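Long-range contact in methanol--corrinoid protein co-methyltransferase (Methanosarcina barkeri, PDB 2I2X), which catalyses transfer of the methyl group of methanol to the cob(I)amide carried by its partner corrinoid protein, in the methanol pathway of methanogenesis: residues 188-201 / 249-262. Sequence-based numbering, arbitrary orientation.
Sequences IGCLGSIDMELIWT and ISAPRSLVAYEAGA
Met196 and Arg253 interlock where helices 188-201 and 249-259 pack, their side chains crossing at about a right angle. Followed outward from its backbone, Met196 first rests its CB on Val256, 3.6 Å from Val256 CG1; CG lies 3.7 Å from the backbone O of Arg253. The chain then bends twice, chi2 -73° and chi3 -66°, which sets SD over the centre of the Arg253 guanidinium face, 3.4 Å from CZ, and turns CE onto Ala257 CB. Ala257 CB in turn makes a CH-pi contact over the five-membered ring of Trp200, 3.7 Å from its centroid. Arg253 is itself a knob among Ile188, Gly192, Ser193 and Met196, its CB 3.4 Å from Ile188 O, while NE and NH2 form salt bridges to Asp219 and Asp217. With an alanine in place of Arg253, both aspartates would probably lose their charged mate, and Met196 SD the flat group it lies over. The helix axes run nearly parallel, 13° apart, as outer helices of the TIM barrel. Side chains of helix 249-259 also pack on helices 273-280 and 389-409, helix 436-450 packs on 188-201, and Asp217 and Asp219 follow strand 213-216 in the chain.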
ATOM      1  N   ILE A 188     -19.277  10.439 -25.022  1.00  6.95           N
ATOM      2  CA  ILE A 188     -18.058  11.044 -24.498  1.00  7.37           C
ATOM      3  C   ILE A 188     -17.702  12.311 -25.276  1.00  7.46           C
ATOM      4  O   ILE A 188     -17.575  13.407 -24.717  1.00  7.73           O
ATOM      5  CB  ILE A 188     -16.841  10.031 -24.540  1.00  7.40           C
ATOM      6  CG1 ILE A 188     -17.199   8.699 -23.853  1.00  6.62           C
ATOM      7  CG2 ILE A 188     -15.604  10.668 -23.983  1.00  5.18           C
ATOM      8  CD1 ILE A 188     -16.177   7.595 -24.088  1.00  4.08           C
ATOM      9  N   GLY A 189     -17.510  12.143 -26.572  1.00  7.78           N
ATOM     10  CA  GLY A 189     -17.119  13.262 -27.435  1.00  8.47           C
ATOM     11  C   GLY A 189     -18.153  14.378 -27.517  1.00  8.24           C
ATOM     12  O   GLY A 189     -17.803  15.535 -27.409  1.00  8.23           O
ATOM     13  N   CYS A 190     -19.429  14.046 -27.670  1.00  7.74           N
ATOM     14  CA  CYS A 190     -20.411  15.107 -27.894  1.00  7.56           C
ATOM     15  C   CYS A 190     -21.099  15.567 -26.616  1.00  7.42           C
ATOM     16  O   CYS A 190     -20.915  16.715 -26.176  1.00  5.33           O
ATOM     17  CB  CYS A 190     -21.400  14.697 -28.987  1.00  7.26           C
ATOM     18  SG  CYS A 190     -20.516  14.196 -30.519  1.00  8.07           S
ATOM     19  N   LEU A 191     -21.872  14.668 -26.002  1.00  8.10           N
ATOM     20  CA  LEU A 191     -22.607  15.059 -24.825  1.00  8.98           C
ATOM     21  C   LEU A 191     -21.607  15.519 -23.786  1.00  9.97           C
ATOM     22  O   LEU A 191     -21.726  16.642 -23.266  1.00 11.29           O
ATOM     23  CB  LEU A 191     -23.463  13.932 -24.300  1.00  8.98           C
ATOM     24  CG  LEU A 191     -24.502  13.305 -25.227  1.00 10.36           C
ATOM     25  CD1 LEU A 191     -25.245  12.208 -24.463  1.00  9.33           C
ATOM     26  CD2 LEU A 191     -25.497  14.338 -25.806  1.00 10.34           C
ATOM     27  N   GLY A 192     -20.586  14.692 -23.528  1.00 10.11           N
ATOM     28  CA  GLY A 192     -19.528  15.042 -22.582  1.00  9.68           C
ATOM     29  C   GLY A 192     -18.973  16.437 -22.789  1.00  9.83           C
ATOM     30  O   GLY A 192     -18.878  17.223 -21.854  1.00 10.28           O
ATOM     31  N   SER A 193     -18.586  16.749 -24.017  1.00 10.03           N
ATOM     32  CA  SER A 193     -17.989  18.052 -24.313  1.00 10.06           C
ATOM     33  C   SER A 193     -18.948  19.237 -24.032  1.00 10.42           C
ATOM     34  O   SER A 193     -18.539  20.291 -23.518  1.00  9.99           O
ATOM     35  CB  SER A 193     -17.505  18.069 -25.766  1.00 10.41           C
ATOM     36  OG  SER A 193     -16.344  17.234 -25.963  1.00  9.20           O
ATOM     37  N   ILE A 194     -20.226  19.050 -24.346  1.00 10.35           N
ATOM     38  CA  ILE A 194     -21.209  20.106 -24.146  1.00 10.68           C
ATOM     39  C   ILE A 194     -21.353  20.402 -22.624  1.00 10.82           C
ATOM     40  O   ILE A 194     -21.347  21.560 -22.202  1.00 10.56           O
ATOM     41  CB  ILE A 194     -22.590  19.735 -24.850  1.00 10.97           C
ATOM     42  CG1 ILE A 194     -22.479  19.798 -26.371  1.00 10.31           C
ATOM     43  CG2 ILE A 194     -23.722  20.615 -24.400  1.00  9.74           C
ATOM     44  CD1 ILE A 194     -23.358  18.780 -27.064  1.00  9.30           C
ATOM     45  N   ASP A 195     -21.453  19.358 -21.807  1.00 10.69           N
ATOM     46  CA  ASP A 195     -21.624  19.560 -20.366  1.00 11.58           C
ATOM     47  C   ASP A 195     -20.354  20.156 -19.763  1.00 11.85           C
ATOM     48  O   ASP A 195     -20.430  21.025 -18.886  1.00 11.87           O
ATOM     49  CB  ASP A 195     -22.020  18.263 -19.650  1.00 11.39           C
ATOM     50  CG  ASP A 195     -22.278  18.463 -18.163  1.00 12.48           C
ATOM     51  OD1 ASP A 195     -23.309  19.080 -17.772  1.00 10.00           O
ATOM     52  OD2 ASP A 195     -21.429  17.976 -17.375  1.00 16.18           O
ATOM     53  N   MET A 196     -19.199  19.721 -20.279  1.00 11.95           N
ATOM     54  CA  MET A 196     -17.925  20.190 -19.787  1.00 12.64           C
ATOM     55  C   MET A 196     -17.824  21.696 -19.946  1.00 13.22           C
ATOM     56  O   MET A 196     -17.359  22.388 -19.045  1.00 13.57           O
ATOM     57  CB  MET A 196     -16.778  19.521 -20.532  1.00 12.60           C
ATOM     58  CG  MET A 196     -16.500  18.105 -20.137  1.00 12.54           C
ATOM     59  SD  MET A 196     -15.716  17.966 -18.531  1.00 11.33           S
ATOM     60  CE  MET A 196     -14.120  18.720 -18.822  1.00 11.13           C
ATOM     61  N   GLU A 197     -18.262  22.217 -21.091  1.00 13.52           N
ATOM     62  CA  GLU A 197     -18.208  23.662 -21.279  1.00 13.66           C
ATOM     63  C   GLU A 197     -19.110  24.482 -20.335  1.00 12.80           C
ATOM     64  O   GLU A 197     -18.717  25.555 -19.909  1.00 12.19           O
ATOM     65  CB  GLU A 197     -18.443  24.044 -22.725  1.00 14.05           C
ATOM     66  CG  GLU A 197     -18.303  25.547 -22.929  1.00 18.65           C
ATOM     67  CD  GLU A 197     -18.970  26.052 -24.175  1.00 22.87           C
ATOM     68  OE1 GLU A 197     -18.651  27.198 -24.550  1.00 23.86           O
ATOM     69  OE2 GLU A 197     -19.791  25.304 -24.775  1.00 25.78           O
ATOM     70  N   LEU A 198     -20.287  23.963 -19.998  1.00 12.81           N
ATOM     71  CA  LEU A 198     -21.194  24.631 -19.066  1.00 13.41           C
ATOM     72  C   LEU A 198     -20.492  24.779 -17.732  1.00 13.60           C
ATOM     73  O   LEU A 198     -20.210  25.889 -17.260  1.00 14.74           O
ATOM     74  CB  LEU A 198     -22.453  23.782 -18.851  1.00 13.72           C
ATOM     75  CG  LEU A 198     -23.847  24.316 -18.450  1.00 14.68           C
ATOM     76  CD1 LEU A 198     -24.490  23.370 -17.442  1.00 13.62           C
ATOM     77  CD2 LEU A 198     -23.886  25.748 -17.919  1.00 13.99           C
ATOM     78  N   ILE A 199     -20.175  23.643 -17.130  1.00 12.95           N
ATOM     79  CA  ILE A 199     -19.659  23.635 -15.764  1.00 12.02           C
ATOM     80  C   ILE A 199     -18.303  24.331 -15.594  1.00 11.59           C
ATOM     81  O   ILE A 199     -18.102  25.069 -14.622  1.00 10.87           O
ATOM     82  CB  ILE A 199     -19.657  22.211 -15.201  1.00 12.06           C
ATOM     83  CG1 ILE A 199     -18.726  21.315 -16.021  1.00 11.60           C
ATOM     84  CG2 ILE A 199     -21.086  21.661 -15.224  1.00 10.60           C
ATOM     85  CD1 ILE A 199     -18.575  19.944 -15.454  1.00 15.25           C
ATOM     86  N   TRP A 200     -17.393  24.140 -16.548  1.00 11.27           N
ATOM     87  CA  TRP A 200     -16.056  24.719 -16.392  1.00 11.53           C
ATOM     88  C   TRP A 200     -15.994  26.241 -16.570  1.00 12.20           C
ATOM     89  O   TRP A 200     -15.113  26.899 -16.027  1.00 12.64           O
ATOM     90  CB  TRP A 200     -14.995  23.937 -17.188  1.00 11.38           C
ATOM     91  CG  TRP A 200     -14.683  22.642 -16.428  1.00 10.87           C
ATOM     92  CD1 TRP A 200     -15.163  21.376 -16.704  1.00  9.74           C
ATOM     93  CD2 TRP A 200     -13.912  22.525 -15.220  1.00  7.20           C
ATOM     94  NE1 TRP A 200     -14.722  20.490 -15.747  1.00 10.54           N
ATOM     95  CE2 TRP A 200     -13.954  21.166 -14.828  1.00  8.38           C
ATOM     96  CE3 TRP A 200     -13.172  23.433 -14.451  1.00  6.76           C
ATOM     97  CZ2 TRP A 200     -13.277  20.691 -13.695  1.00  7.43           C
ATOM     98  CZ3 TRP A 200     -12.484  22.956 -13.314  1.00  6.75           C
ATOM     99  CH2 TRP A 200     -12.548  21.600 -12.954  1.00  6.80           C
ATOM    100  N   THR A 201     -16.963  26.800 -17.297  1.00 12.26           N
ATOM    101  CA  THR A 201     -17.092  28.228 -17.408  1.00 10.99           C
ATOM    102  C   THR A 201     -17.463  28.778 -16.050  1.00 11.22           C
ATOM    103  O   THR A 201     -16.859  29.727 -15.565  1.00 11.96           O
ATOM    104  CB  THR A 201     -18.171  28.563 -18.438  1.00 11.57           C
ATOM    105  OG1 THR A 201     -17.730  28.079 -19.721  1.00 11.67           O
ATOM    106  CG2 THR A 201     -18.454  30.094 -18.486  1.00  7.68           C
ATOM    107  N   ILE A 249     -11.121   9.155 -27.315  1.00  9.57           N
ATOM    108  CA  ILE A 249     -12.263  10.099 -27.378  1.00  9.01           C
ATOM    109  C   ILE A 249     -12.364  10.985 -26.132  1.00  8.73           C
ATOM    110  O   ILE A 249     -12.899  12.118 -26.201  1.00  7.88           O
ATOM    111  CB  ILE A 249     -13.606   9.309 -27.587  1.00  9.11           C
ATOM    112  CG1 ILE A 249     -13.432   8.329 -28.766  1.00 11.07           C
ATOM    113  CG2 ILE A 249     -14.798  10.252 -27.745  1.00  6.78           C
ATOM    114  CD1 ILE A 249     -14.716   7.626 -29.296  1.00 12.29           C
ATOM    115  N   SER A 250     -11.854  10.480 -24.995  1.00  7.72           N
ATOM    116  CA  SER A 250     -11.999  11.201 -23.723  1.00  6.94           C
ATOM    117  C   SER A 250     -11.088  12.392 -23.747  1.00  6.90           C
ATOM    118  O   SER A 250     -11.364  13.409 -23.104  1.00  7.32           O
ATOM    119  CB  SER A 250     -11.663  10.320 -22.521  1.00  7.22           C
ATOM    120  OG  SER A 250     -10.268  10.020 -22.469  1.00  7.25           O
ATOM    121  N   ALA A 251     -10.000  12.271 -24.505  1.00  6.45           N
ATOM    122  CA  ALA A 251      -9.012  13.355 -24.595  1.00  6.59           C
ATOM    123  C   ALA A 251      -9.627  14.725 -24.990  1.00  6.92           C
ATOM    124  O   ALA A 251      -9.473  15.690 -24.243  1.00  7.71           O
ATOM    125  CB  ALA A 251      -7.854  12.965 -25.515  1.00  5.24           C
ATOM    126  N   PRO A 252     -10.313  14.821 -26.156  1.00  7.09           N
ATOM    127  CA  PRO A 252     -10.971  16.132 -26.459  1.00  7.36           C
ATOM    128  C   PRO A 252     -12.152  16.483 -25.554  1.00  7.33           C
ATOM    129  O   PRO A 252     -12.432  17.662 -25.346  1.00  7.26           O
ATOM    130  CB  PRO A 252     -11.414  16.007 -27.923  1.00  7.04           C
ATOM    131  CG  PRO A 252     -11.453  14.528 -28.189  1.00  8.48           C
ATOM    132  CD  PRO A 252     -10.479  13.837 -27.244  1.00  6.08           C
ATOM    133  N   ARG A 253     -12.843  15.489 -25.007  1.00  7.98           N
ATOM    134  CA  ARG A 253     -13.824  15.796 -23.972  1.00  8.43           C
ATOM    135  C   ARG A 253     -13.163  16.515 -22.777  1.00  8.66           C
ATOM    136  O   ARG A 253     -13.614  17.595 -22.373  1.00  7.88           O
ATOM    137  CB  ARG A 253     -14.575  14.544 -23.513  1.00  8.85           C
ATOM    138  CG  ARG A 253     -15.484  14.759 -22.247  1.00 10.35           C
ATOM    139  CD  ARG A 253     -14.687  14.555 -20.931  1.00  9.63           C
ATOM    140  NE  ARG A 253     -15.529  14.466 -19.740  1.00  8.28           N
ATOM    141  CZ  ARG A 253     -15.091  14.635 -18.489  1.00  4.70           C
ATOM    142  NH1 ARG A 253     -13.823  14.937 -18.268  1.00  2.00           N
ATOM    143  NH2 ARG A 253     -15.941  14.534 -17.458  1.00  2.75           N
ATOM    144  N   SER A 254     -12.080  15.937 -22.239  1.00  8.26           N
ATOM    145  CA  SER A 254     -11.453  16.502 -21.046  1.00  8.22           C
ATOM    146  C   SER A 254     -10.729  17.802 -21.376  1.00  7.87           C
ATOM    147  O   SER A 254     -10.635  18.692 -20.538  1.00  7.72           O
ATOM    148  CB  SER A 254     -10.524  15.491 -20.371  1.00  8.53           C
ATOM    149  OG  SER A 254     -11.278  14.389 -19.849  1.00 10.07           O
ATOM    150  N   LEU A 255     -10.260  17.924 -22.613  1.00  7.33           N
ATOM    151  CA  LEU A 255      -9.645  19.155 -23.077  1.00  7.45           C
ATOM    152  C   LEU A 255     -10.518  20.406 -22.865  1.00  7.71           C
ATOM    153  O   LEU A 255      -9.993  21.503 -22.693  1.00  8.69           O
ATOM    154  CB  LEU A 255      -9.252  19.011 -24.545  1.00  7.14           C
ATOM    155  CG  LEU A 255      -8.676  20.249 -25.241  1.00  8.35           C
ATOM    156  CD1 LEU A 255      -7.323  20.622 -24.687  1.00  8.74           C
ATOM    157  CD2 LEU A 255      -8.578  20.059 -26.750  1.00  8.53           C
ATOM    158  N   VAL A 256     -11.844  20.234 -22.866  1.00  7.68           N
ATOM    159  CA  VAL A 256     -12.793  21.346 -22.756  1.00  7.39           C
ATOM    160  C   VAL A 256     -12.612  22.191 -21.484  1.00  8.03           C
ATOM    161  O   VAL A 256     -12.693  23.429 -21.536  1.00  8.70           O
ATOM    162  CB  VAL A 256     -14.303  20.876 -22.908  1.00  7.65           C
ATOM    163  CG1 VAL A 256     -15.256  21.999 -22.622  1.00  6.48           C
ATOM    164  CG2 VAL A 256     -14.578  20.310 -24.295  1.00  4.61           C
ATOM    165  N   ALA A 257     -12.370  21.529 -20.352  1.00  7.96           N
ATOM    166  CA  ALA A 257     -12.094  22.219 -19.096  1.00  7.90           C
ATOM    167  C   ALA A 257     -11.075  23.363 -19.277  1.00  7.91           C
ATOM    168  O   ALA A 257     -11.263  24.480 -18.767  1.00  7.19           O
ATOM    169  CB  ALA A 257     -11.611  21.220 -18.065  1.00  7.84           C
ATOM    170  N   TYR A 258     -10.018  23.076 -20.031  1.00  8.05           N
ATOM    171  CA  TYR A 258      -8.906  24.015 -20.217  1.00  8.58           C
ATOM    172  C   TYR A 258      -9.309  25.112 -21.208  1.00  8.93           C
ATOM    173  O   TYR A 258      -9.077  26.308 -20.974  1.00  8.27           O
ATOM    174  CB  TYR A 258      -7.616  23.236 -20.595  1.00  8.83           C
ATOM    175  CG  TYR A 258      -7.418  22.131 -19.567  1.00  9.73           C
ATOM    176  CD1 TYR A 258      -6.922  22.416 -18.274  1.00  9.17           C
ATOM    177  CD2 TYR A 258      -7.872  20.842 -19.825  1.00  8.63           C
ATOM    178  CE1 TYR A 258      -6.840  21.421 -17.300  1.00  9.23           C
ATOM    179  CE2 TYR A 258      -7.799  19.864 -18.872  1.00  9.15           C
ATOM    180  CZ  TYR A 258      -7.280  20.146 -17.615  1.00 11.04           C
ATOM    181  OH  TYR A 258      -7.220  19.117 -16.692  1.00 11.20           O
ATOM    182  N   GLU A 259      -9.970  24.694 -22.289  1.00  9.48           N
ATOM    183  CA  GLU A 259     -10.557  25.631 -23.243  1.00  9.39           C
ATOM    184  C   GLU A 259     -11.430  26.613 -22.495  1.00  9.49           C
ATOM    185  O   GLU A 259     -11.429  27.793 -22.793  1.00  9.81           O
ATOM    186  CB  GLU A 259     -11.340  24.866 -24.319  1.00  8.66           C
ATOM    187  CG  GLU A 259     -10.395  24.258 -25.336  1.00  9.74           C
ATOM    188  CD  GLU A 259     -11.028  23.299 -26.314  1.00 12.04           C
ATOM    189  OE1 GLU A 259     -12.116  22.741 -26.023  1.00 12.41           O
ATOM    190  OE2 GLU A 259     -10.407  23.083 -27.386  1.00 12.51           O
ATOM    191  N   ALA A 260     -12.130  26.124 -21.473  1.00  9.71           N
ATOM    192  CA  ALA A 260     -13.125  26.929 -20.795  1.00  9.68           C
ATOM    193  C   ALA A 260     -12.587  27.569 -19.547  1.00  9.87           C
ATOM    194  O   ALA A 260     -13.348  28.044 -18.712  1.00 10.42           O
ATOM    195  CB  ALA A 260     -14.370  26.094 -20.472  1.00  9.22           C
ATOM    196  N   GLY A 261     -11.278  27.544 -19.377  1.00 10.48           N
ATOM    197  CA  GLY A 261     -10.702  28.350 -18.323  1.00 11.10           C
ATOM    198  C   GLY A 261      -9.891  27.677 -17.251  1.00 11.09           C
ATOM    199  O   GLY A 261      -9.257  28.388 -16.484  1.00 12.64           O
ATOM    200  N   ALA A 262      -9.886  26.344 -17.174  1.00  9.82           N
ATOM    201  CA  ALA A 262      -9.005  25.662 -16.207  1.00  8.82           C
ATOM    202  C   ALA A 262      -7.565  25.778 -16.681  1.00  8.30           C
ATOM    203  O   ALA A 262      -7.341  26.005 -17.848  1.00  8.67           O
ATOM    204  CB  ALA A 262      -9.403  24.174 -15.988  1.00  7.52           C
TER